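Local structure of metallo-beta-lactamase (Serratia marcescens, 5AYA) at residues K143-P148 against T156-S161; V170-S175 against I210-H215. The protein hydrolyses the beta-lactam ring of antibiotics with the help of zinc ions, as a class B metallo-beta-lactamase probably of subclass B3. All coordinates share one frame; numbering follows the deposited sequence.

Overall arrangement
Both contacts belong to one five-stranded mixed sheet, one of the two sheets of the metallo-beta-lactamase fold, and their centres lie about 9 Å apart. Interaction 1 joins strands 140-146 and 155-163 as an antiparallel hairpin; interaction 2, next along the chain, joins strand 166-173 to the outermost strand 210-213 in parallel. Strands 155-163 and 166-173 are neighbours, so the two contacts touch directly: Trp159 O and Trp157 O probably accept bonds from Val170 N and Phe172 N. The four segments thus form a continuous run of strands. Thr147, just past strand 140-146, lies about 8 Å from zinc ligands His72 and His150 (side chains), whereas 210-215 supplies zinc ligand His215 itself.

Interaction 1. Residues K143-P148 against T156-S161; sequences KAHATP and TWTWQS. With NA (sodium ion), chain D.
With chi1 at -57°, His145 holds its ring beside its own backbone N, and Thr158 sets its hydroxyl between its backbone N and carbonyl carbon; these two torsions bring His145 NE2 to 2.8 Å from Thr158 OG1. The setting is an antiparallel beta hairpin, in which Lys143 and Thr158, and His145 and Thr156, form hydrogen-bonded pairs flanking the non-hydrogen-bonded pair Ala144 and Trp157. The strand axes run at 148° to each other. Four main-chain bonds fix the register; the straightest, at 167°, joins Lys143 N to Thr158 O.

Thr158 OG1 meets the imidazole at its edge, in the ring plane, and the two side chains cross at about a right angle. Either partner could donate in this bond. The methyl CG2 of Thr158 also packs against the NE2 corner, 3.4 Å away, so the hydroxyl and methyl branches both meet the same end of the ring. Thr156 O, the acceptor of His145 N, also lies at the imidazole edge, in its plane, 3.4 Å from His145 CD2.

The other face carries Ala144 and Trp157. The methyl CB of Ala144 approaches the indole obliquely, with CZ3 the nearest ring atom at 3.7 Å. Beyond the strand end, Thr147 turns back to Thr156, the side chains crossing at about a right angle and the hydroxyls sharing a bond of undecided direction. Thr156 OG1 has a second partner in Asp174 N, linking this hairpin end to the loop that follows strand 166-173.

Farther along 156-161, the backbone binds a sodium ion that Asn17 OD1 also coordinates: Gln160 O lies 2.6 Å from the sodium and a water 2.7 Å from it.

Interaction 2. Residues V170-S175 against I210-H215; sequences VVFADS and IAIAAH. With ZN (zinc ion), chain C; X8Z (L-captopril), chain H.
The Phe172 ring carries Ile212 O over one face, 3.8 Å above the plane and offset toward the rim. Its placement follows from chi1 at -164°, which sets the ring anti to the backbone N. Ile212 CG2 packs against CD2 and CE2 of the ring, while Ala214 CA approaches obliquely near CE1.

The imidazole of His215 has the proline-ring nitrogen of L-captopril over one face, X8Z N lying 3.5 Å above the plane and offset toward the rim, while the inhibitor's sulfur sits at the edge, in plane. At that same edge His215 NE2 binds zinc at 2.2 Å, and X8Z S binds it at 2.4 Å, so the sulfur arm of L-captopril and the His215 imidazole share one metal. Asp76 and His77 complete the coordination, and Ser175 OG lies near the plane of the His215 ring on the CD2 side. A water accepts from His215 N and has a weak bond to Ser175 OG.

Phe172 and Ile212 sit on the two parallel strands of a beta-alpha-beta crossover, and Ser175 and His215 follow just past their C-terminal ends. Strand 166-173 leads through helix 190-205 to strand 210-213, and the segment axes lie 19° apart. The main-chain bonds alternate in direction, Val171 N to Ile210 O, Ile212 N to Val171 O, Ala173 N to Ile212 O, and then Ala214 N to Ala173 O at 3.0 Å, which continues the pattern past the strand end toward His215. Ile212 N points at Val171 O almost straight, with an angle of 170° at the hydrogen.

On the Phe172 face, Val170 CG1 touches Ile212 CD1 at 3.7 Å. Val171 and Ala211 lie on the other face, where both meet Cys242 of helix 241-260.

Interaction 1. Residues K143-P148 against T156-S161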
loop_
_atom_site.group_PDB
_atom_site.type_symbol
_atom_site.label_atom_id
_atom_site.label_comp_id
_atom_site.label_asym_id
_atom_site.label_seq_id
_atom_site.Cartn_x
_atom_site.Cartn_y
_atom_site.Cartn_z
ATOM N N LYS A 143 -1.367 -11.578 4.630
ATOM C CA LYS A 143 -2.199 -12.169 3.592
ATOM C C LYS A 143 -2.402 -11.175 2.456
ATOM O O LYS A 143 -2.793 -10.024 2.667
ATOM C CB LYS A 143 -3.551 -12.628 4.172
ATOM C CG LYS A 143 -4.343 -13.512 3.215
ATOM C CD LYS A 143 -5.685 -13.885 3.799
ATOM C CE LYS A 143 -6.448 -14.823 2.893
ATOM N NZ LYS A 143 -7.592 -15.406 3.648
ATOM N N ALA A 144 -2.074 -11.628 1.252
ATOM C CA ALA A 144 -2.451 -10.942 0.029
ATOM C C ALA A 144 -3.925 -11.121 -0.326
ATOM O O ALA A 144 -4.419 -12.250 -0.435
ATOM C CB ALA A 144 -1.596 -11.425 -1.117
ATOM N N HIS A 145 -4.543 -10.001 -0.699
ATOM C CA HIS A 145 -5.882 -9.969 -1.281
ATOM C C HIS A 145 -5.793 -9.241 -2.618
ATOM O O HIS A 145 -5.296 -8.113 -2.663
ATOM C CB HIS A 145 -6.836 -9.222 -0.344
ATOM C CG HIS A 145 -6.905 -9.795 1.041
ATOM N ND1 HIS A 145 -7.860 -10.710 1.426
ATOM C CD2 HIS A 145 -6.146 -9.563 2.137
ATOM C CE1 HIS A 145 -7.674 -11.035 2.691
ATOM N NE2 HIS A 145 -6.627 -10.369 3.141
ATOM N N ALA A 146 -6.168 -9.904 -3.720
ATOM C CA ALA A 146 -6.255 -9.224 -5.026
ATOM C C ALA A 146 -7.330 -8.142 -5.004
ATOM O O ALA A 146 -8.510 -8.409 -4.705
ATOM C CB ALA A 146 -6.535 -10.214 -6.161
ATOM N N THR A 147 -6.914 -6.910 -5.279
ATOM C CA THR A 147 -7.855 -5.817 -5.372
ATOM C C THR A 147 -7.516 -5.041 -6.638
ATOM O O THR A 147 -7.021 -3.914 -6.569
ATOM C CB THR A 147 -7.831 -4.889 -4.145
ATOM O OG1 THR A 147 -6.499 -4.418 -3.905
ATOM C CG2 THR A 147 -8.396 -5.605 -2.890
ATOM N N PRO A 148 -7.776 -5.652 -7.801
ATOM C CA PRO A 148 -7.407 -4.963 -9.029
ATOM C C PRO A 148 -8.446 -3.921 -9.456
ATOM O O PRO A 148 -9.457 -3.692 -8.752
ATOM C CB PRO A 148 -7.298 -6.100 -10.040
ATOM C CG PRO A 148 -8.321 -7.106 -9.570
ATOM C CD PRO A 148 -8.409 -6.959 -8.067
ATOM N N THR A 156 -4.203 -5.618 -1.762
ATOM C CA THR A 156 -4.408 -5.176 -0.388
ATOM C C THR A 156 -3.886 -6.232 0.622
ATOM O O THR A 156 -4.125 -7.432 0.473
ATOM C CB THR A 156 -5.880 -4.835 -0.105
ATOM O OG1 THR A 156 -6.288 -3.707 -0.894
ATOM C CG2 THR A 156 -6.076 -4.493 1.354
ATOM N N TRP A 157 -3.116 -5.764 1.602
ATOM C CA TRP A 157 -2.340 -6.629 2.494
ATOM C C TRP A 157 -2.920 -6.555 3.907
ATOM O O TRP A 157 -3.207 -5.463 4.399
ATOM C CB TRP A 157 -0.885 -6.177 2.487
ATOM C CG TRP A 157 -0.186 -6.230 1.106
ATOM C CD1 TRP A 157 0.011 -5.184 0.260
ATOM C CD2 TRP A 157 0.471 -7.357 0.495
ATOM N NE1 TRP A 157 0.729 -5.585 -0.839
ATOM C CE2 TRP A 157 1.029 -6.912 -0.717
ATOM C CE3 TRP A 157 0.660 -8.692 0.864
ATOM C CZ2 TRP A 157 1.741 -7.751 -1.564
ATOM C CZ3 TRP A 157 1.360 -9.520 0.015
ATOM C CH2 TRP A 157 1.916 -9.039 -1.171
ATOM N N THR A 158 -3.071 -7.718 4.564
ATOM C CA THR A 158 -3.651 -7.799 5.908
ATOM C C THR A 158 -2.812 -8.629 6.877
ATOM O O THR A 158 -2.135 -9.585 6.486
ATOM C CB THR A 158 -5.065 -8.440 5.885
ATOM O OG1 THR A 158 -5.010 -9.769 5.334
ATOM C CG2 THR A 158 -6.047 -7.602 5.084
ATOM N N TRP A 159 -2.997 -8.337 8.156
ATOM C CA TRP A 159 -2.277 -8.999 9.232
ATOM C C TRP A 159 -2.870 -8.578 10.581
ATOM O O TRP A 159 -3.829 -7.807 10.630
ATOM C CB TRP A 159 -0.789 -8.664 9.155
ATOM C CG TRP A 159 -0.474 -7.225 9.420
ATOM C CD1 TRP A 159 -0.181 -6.656 10.625
ATOM C CD2 TRP A 159 -0.237 -6.211 8.438
ATOM N NE1 TRP A 159 0.069 -5.325 10.472
ATOM C CE2 TRP A 159 0.016 -5.012 9.137
ATOM C CE3 TRP A 159 -0.301 -6.177 7.041
ATOM C CZ2 TRP A 159 0.280 -3.815 8.484
ATOM C CZ3 TRP A 159 -0.122 -4.967 6.398
ATOM C CH2 TRP A 159 0.212 -3.813 7.116
ATOM N N GLN A 160 -2.250 -9.042 11.661
ATOM C CA GLN A 160 -2.708 -8.790 13.003
ATOM C C GLN A 160 -1.554 -8.241 13.829
ATOM O O GLN A 160 -0.420 -8.667 13.651
ATOM C CB GLN A 160 -3.223 -10.116 13.576
ATOM C CG GLN A 160 -3.560 -10.110 15.049
ATOM C CD GLN A 160 -4.104 -11.453 15.512
ATOM O OE1 GLN A 160 -5.307 -11.710 15.410
ATOM N NE2 GLN A 160 -3.219 -12.315 16.035
ATOM N N SER A 161 -1.825 -7.215 14.633
ATOM C CA SER A 161 -0.891 -6.724 15.619
ATOM C C SER A 161 -1.598 -6.601 16.951
ATOM O O SER A 161 -2.820 -6.409 16.982
ATOM C CB SER A 161 -0.311 -5.367 15.226
ATOM O OG SER A 161 0.443 -5.457 14.020
HETATM NA NA NA D . 2.178 -8.944 13.509
HETATM O O HOH W 1 1.752 -10.725 11.548
#

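Interaction 2. Residues V170-S175 against I210-H215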
loop_
_atom_site.group_PDB
_atom_site.type_symbol
_atom_site.label_atom_id
_atom_site.label_comp_id
_atom_site.label_asym_id
_atom_site.label_seq_id
_atom_site.Cartn_x
_atom_site.Cartn_y
_atom_site.Cartn_z
ATOM N N VAL A 170 -5.395 -5.489 10.870
ATOM C CA VAL A 170 -4.820 -4.323 10.213
ATOM C C VAL A 170 -4.875 -4.566 8.715
ATOM O O VAL A 170 -4.585 -5.657 8.265
ATOM C CB VAL A 170 -3.348 -4.124 10.612
ATOM C CG1 VAL A 170 -2.762 -2.899 9.921
ATOM C CG2 VAL A 170 -3.169 -4.023 12.138
ATOM N N VAL A 171 -5.248 -3.532 7.955
ATOM C CA VAL A 171 -5.440 -3.609 6.509
ATOM C C VAL A 171 -4.673 -2.452 5.869
ATOM O O VAL A 171 -4.926 -1.297 6.184
ATOM C CB VAL A 171 -6.934 -3.461 6.134
ATOM C CG1 VAL A 171 -7.138 -3.533 4.620
ATOM C CG2 VAL A 171 -7.781 -4.510 6.863
ATOM N N PHE A 172 -3.678 -2.760 5.047
ATOM C CA PHE A 172 -3.040 -1.730 4.222
ATOM C C PHE A 172 -3.740 -1.710 2.880
ATOM O O PHE A 172 -3.622 -2.646 2.113
ATOM C CB PHE A 172 -1.549 -2.019 4.061
ATOM C CG PHE A 172 -0.746 -0.857 3.570
ATOM C CD1 PHE A 172 -0.805 -0.470 2.219
ATOM C CD2 PHE A 172 0.170 -0.232 4.390
ATOM C CE1 PHE A 172 -0.016 0.566 1.736
ATOM C CE2 PHE A 172 0.987 0.783 3.906
ATOM C CZ PHE A 172 0.900 1.181 2.574
ATOM N N ALA A 173 -4.606 -0.724 2.688
ATOM C CA ALA A 173 -5.574 -0.736 1.602
ATOM C C ALA A 173 -4.968 -0.117 0.361
ATOM O O ALA A 173 -4.495 1.022 0.391
ATOM C CB ALA A 173 -6.831 0.033 1.991
ATOM N N ASP A 174 -4.981 -0.884 -0.722
ATOM C CA ASP A 174 -4.570 -0.389 -2.033
ATOM C C ASP A 174 -5.555 0.664 -2.509
ATOM O O ASP A 174 -6.674 0.731 -2.015
ATOM C CB ASP A 174 -4.518 -1.537 -3.039
ATOM C CG ASP A 174 -3.653 -1.213 -4.267
ATOM O OD1 ASP A 174 -2.914 -0.210 -4.242
ATOM O OD2 ASP A 174 -3.793 -1.917 -5.277
ATOM N N SER A 175 -5.132 1.491 -3.468
ATOM C CA SER A 175 -6.026 2.488 -4.069
ATOM C C SER A 175 -7.100 1.795 -4.875
ATOM O O SER A 175 -6.824 0.876 -5.654
ATOM C CB SER A 175 -5.255 3.489 -4.962
ATOM O OG SER A 175 -4.043 3.894 -4.351
ATOM N N ILE A 210 -8.135 -1.620 11.730
ATOM C CA ILE A 210 -7.254 -0.482 11.470
ATOM C C ILE A 210 -6.966 -0.488 9.981
ATOM O O ILE A 210 -6.459 -1.477 9.466
ATOM C CB ILE A 210 -5.934 -0.624 12.261
ATOM C CG1 ILE A 210 -6.252 -0.694 13.760
ATOM C CG2 ILE A 210 -4.969 0.536 11.989
ATOM C CD1 ILE A 210 -5.051 -0.874 14.657
ATOM N N ALA A 211 -7.378 0.567 9.269
ATOM C CA ALA A 211 -6.990 0.696 7.879
ATOM C C ALA A 211 -5.924 1.779 7.705
ATOM O O ALA A 211 -5.978 2.831 8.334
ATOM C CB ALA A 211 -8.191 0.941 7.000
ATOM N N ILE A 212 -4.885 1.437 6.965
ATOM C CA ILE A 212 -3.866 2.380 6.517
ATOM C C ILE A 212 -3.976 2.428 4.979
ATOM O O ILE A 212 -3.756 1.426 4.305
ATOM C CB ILE A 212 -2.459 1.937 6.948
ATOM C CG1 ILE A 212 -2.405 1.768 8.469
ATOM C CG2 ILE A 212 -1.404 2.937 6.495
ATOM C CD1 ILE A 212 -1.776 0.477 8.929
ATOM N N ALA A 213 -4.528 3.526 4.463
ATOM C CA ALA A 213 -4.669 3.685 3.013
ATOM C C ALA A 213 -3.349 4.100 2.381
ATOM O O ALA A 213 -2.540 4.802 2.994
ATOM C CB ALA A 213 -5.766 4.684 2.686
ATOM N N ALA A 214 -3.111 3.623 1.164
ATOM C CA ALA A 214 -1.852 3.901 0.473
ATOM C C ALA A 214 -1.615 5.415 0.433
ATOM O O ALA A 214 -0.531 5.903 0.781
ATOM C CB ALA A 214 -1.888 3.325 -0.943
ATOM N N HIS A 215 -2.648 6.147 0.044
ATOM C CA HIS A 215 -2.745 7.579 0.352
ATOM C C HIS A 215 -3.363 7.812 1.747
ATOM O O HIS A 215 -4.572 7.655 1.947
ATOM C CB HIS A 215 -3.522 8.330 -0.748
ATOM C CG HIS A 215 -2.796 8.395 -2.061
ATOM N ND1 HIS A 215 -1.769 9.285 -2.305
ATOM C CD2 HIS A 215 -2.879 7.610 -3.160
ATOM C CE1 HIS A 215 -1.259 9.053 -3.502
ATOM N NE2 HIS A 215 -1.917 8.042 -4.043
HETATM ZN ZN ZN C . -0.658 6.830 -5.458
HETATM O O1 X8Z H . -5.786 7.652 -5.522
HETATM C C4 X8Z H . -4.970 8.559 -5.669
HETATM C C2 X8Z H . -3.812 8.362 -6.614
HETATM C C1 X8Z H . -3.536 6.876 -6.671
HETATM S S X8Z H . -1.945 6.516 -7.419
HETATM C C3 X8Z H . -4.058 8.960 -8.003
HETATM N N X8Z H . -4.992 9.721 -4.996
HETATM C C8 X8Z H . -5.947 9.971 -3.912
HETATM C C9 X8Z H . -7.366 9.924 -4.360
HETATM O O3 X8Z H . -7.669 10.405 -5.559
HETATM O O2 X8Z H . -8.246 9.522 -3.611
HETATM C C5 X8Z H . -4.089 10.861 -5.212
HETATM C C6 X8Z H . -4.449 11.902 -4.158
HETATM C C7 X8Z H . -5.663 11.384 -3.410
HETATM O O HOH W 2 -5.350 4.968 -1.415
#